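Long-range contact in Rab GDP-dissociation inhibitor (PDB 2BCG), which holds Rab GTPases such as Sec4 in their GDP-bound state by inhibiting GDP release, and extracts GDP-bound Ypt7 from vacuolar membranes: residues R309-I314 with K392-A397. Numbering follows the deposited sequence.
Sequences RVIRAI and KFMGIA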
loop_
_atom_site.group_PDB
_atom_site.type_symbol
_atom_site.label_atom_id
_atom_site.label_comp_id
_atom_site.label_asym_id
_atom_site.label_seq_id
_atom_site.Cartn_x
_atom_site.Cartn_y
_atom_site.Cartn_z
ATOM N N ARG A 309 7.322 -19.221 13.241
ATOM C CA ARG A 309 8.232 -18.626 12.289
ATOM C C ARG A 309 7.638 -18.899 10.915
ATOM O O ARG A 309 7.156 -20.006 10.644
ATOM C CB ARG A 309 9.609 -19.298 12.321
ATOM C CG ARG A 309 10.454 -18.968 13.543
ATOM C CD ARG A 309 11.903 -19.411 13.323
ATOM N NE ARG A 309 12.027 -20.828 12.949
ATOM C CZ ARG A 309 12.998 -21.336 12.178
ATOM N NH1 ARG A 309 13.916 -20.540 11.641
ATOM N NH2 ARG A 309 13.035 -22.641 11.932
ATOM N N VAL A 310 7.692 -17.887 10.061
ATOM C CA VAL A 310 7.130 -18.009 8.721
ATOM C C VAL A 310 8.258 -17.991 7.715
ATOM O O VAL A 310 9.085 -17.080 7.722
ATOM C CB VAL A 310 6.175 -16.821 8.428
ATOM C CG1 VAL A 310 5.476 -17.009 7.075
ATOM C CG2 VAL A 310 5.121 -16.683 9.521
ATOM N N ILE A 311 8.281 -18.986 6.822
ATOM C CA ILE A 311 9.260 -18.940 5.728
ATOM C C ILE A 311 8.563 -18.296 4.534
ATOM O O ILE A 311 7.377 -18.629 4.246
ATOM C CB ILE A 311 9.854 -20.322 5.365
ATOM C CG1 ILE A 311 10.879 -20.201 4.236
ATOM C CG2 ILE A 311 8.761 -21.338 5.076
ATOM C CD1 ILE A 311 11.778 -21.425 4.065
ATOM N N ARG A 312 9.274 -17.369 3.882
ATOM C CA ARG A 312 8.752 -16.700 2.693
ATOM C C ARG A 312 9.802 -16.796 1.595
ATOM O O ARG A 312 10.968 -16.359 1.771
ATOM C CB ARG A 312 8.389 -15.240 2.986
ATOM C CG ARG A 312 7.258 -15.133 4.036
ATOM C CD ARG A 312 6.955 -13.732 4.459
ATOM N NE ARG A 312 5.754 -13.651 5.306
ATOM C CZ ARG A 312 5.705 -13.131 6.543
ATOM N NH1 ARG A 312 6.776 -12.613 7.111
ATOM N NH2 ARG A 312 4.539 -13.073 7.187
ATOM N N ALA A 313 9.399 -17.448 0.506
ATOM C CA ALA A 313 10.320 -17.705 -0.599
ATOM C C ALA A 313 9.789 -16.901 -1.768
ATOM O O ALA A 313 8.750 -17.222 -2.313
ATOM C CB ALA A 313 10.342 -19.188 -0.977
ATOM N N ILE A 314 10.536 -15.883 -2.158
ATOM C CA ILE A 314 10.183 -15.034 -3.271
ATOM C C ILE A 314 10.843 -15.610 -4.519
ATOM O O ILE A 314 12.080 -15.678 -4.617
ATOM C CB ILE A 314 10.659 -13.579 -3.019
ATOM C CG1 ILE A 314 10.039 -13.002 -1.732
ATOM C CG2 ILE A 314 10.436 -12.693 -4.259
ATOM C CD1 ILE A 314 10.767 -11.739 -1.269
ATOM N N LYS A 392 15.459 -17.590 -6.564
ATOM C CA LYS A 392 14.725 -17.694 -5.302
ATOM C C LYS A 392 15.412 -16.770 -4.291
ATOM O O LYS A 392 16.668 -16.764 -4.196
ATOM C CB LYS A 392 14.835 -19.116 -4.737
ATOM C CG LYS A 392 14.142 -20.203 -5.482
ATOM C CD LYS A 392 14.385 -21.520 -4.757
ATOM C CE LYS A 392 13.696 -22.646 -5.485
ATOM N NZ LYS A 392 14.206 -23.981 -5.017
ATOM N N PHE A 393 14.607 -16.044 -3.516
ATOM C CA PHE A 393 15.112 -15.229 -2.405
ATOM C C PHE A 393 14.380 -15.672 -1.147
ATOM O O PHE A 393 13.162 -15.478 -1.035
ATOM C CB PHE A 393 14.876 -13.754 -2.686
ATOM C CG PHE A 393 15.476 -13.283 -3.994
ATOM C CD1 PHE A 393 16.757 -12.710 -4.042
ATOM C CD2 PHE A 393 14.769 -13.422 -5.190
ATOM C CE1 PHE A 393 17.325 -12.278 -5.279
ATOM C CE2 PHE A 393 15.341 -12.985 -6.405
ATOM C CZ PHE A 393 16.614 -12.426 -6.429
ATOM N N MET A 394 15.111 -16.285 -0.221
ATOM C CA MET A 394 14.479 -16.974 0.888
ATOM C C MET A 394 14.708 -16.206 2.170
ATOM O O MET A 394 15.838 -15.802 2.470
ATOM C CB MET A 394 15.110 -18.355 1.116
ATOM C CG MET A 394 15.411 -19.220 -0.106
ATOM S SD MET A 394 13.851 -19.851 -0.644
ATOM C CE MET A 394 13.519 -21.084 0.587
ATOM N N GLY A 395 13.633 -16.048 2.928
ATOM C CA GLY A 395 13.695 -15.347 4.216
ATOM C C GLY A 395 12.828 -16.079 5.216
ATOM O O GLY A 395 11.842 -16.756 4.849
ATOM N N ILE A 396 13.197 -15.951 6.487
ATOM C CA ILE A 396 12.393 -16.505 7.584
ATOM C C ILE A 396 12.150 -15.383 8.591
ATOM O O ILE A 396 13.079 -14.657 8.943
ATOM C CB ILE A 396 13.097 -17.715 8.243
ATOM C CG1 ILE A 396 13.245 -18.827 7.178
ATOM C CG2 ILE A 396 12.326 -18.154 9.480
ATOM C CD1 ILE A 396 14.047 -20.051 7.672
ATOM N N ALA A 397 10.904 -15.215 9.009
ATOM C CA ALA A 397 10.539 -14.182 9.973
ATOM C C ALA A 397 9.900 -14.813 11.220
ATOM O O ALA A 397 9.020 -15.669 11.098
ATOM C CB ALA A 397 9.581 -13.174 9.335
HETATM O O HOH W 1 9.589 -14.627 6.232
#
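V310 and A397 pair in an antiparallel ladder that illustrates how an edge strand is fastened to a mixed β-sheet: strand 391-402, outermost in this chain, pairs with 303-317, whose other side bonds to strand 362-369. Backbone hydrogen bonds come in mutual pairs at V310 with A397, R312 with G395 and I314 with F393. The straightest, from R312 N to G395 O, measures 2.8 Å with 178° at the hydrogen. One water donates to V310 O and, weakly, to G395 O.

Apolar contacts line the face bearing I311, A313, M394 and I396, where H376 of helix 375-378 also meets I311 and M394. I311 CG1 meets I396 CG1 at 4.0 Å, the two side chains set at an oblique angle. M394 bends at chi2 (-75°) and chi3 (-74°), folding back toward the neighbouring strand: SD lies 3.6 Å from A313 CB, and CE reaches I311 CD1 at 3.9 Å. An alanine here would probably leave A313 CB and I311 CD1 without this thioether cover and open a gap beside them.

On the other face, R312, bonded through NH2 to Y417 O, has CG1 of its strand neighbour V310 3.7 Å above one guanidinium face, displaced toward the rim, while its NH1 touches A397 CB at 3.6 Å.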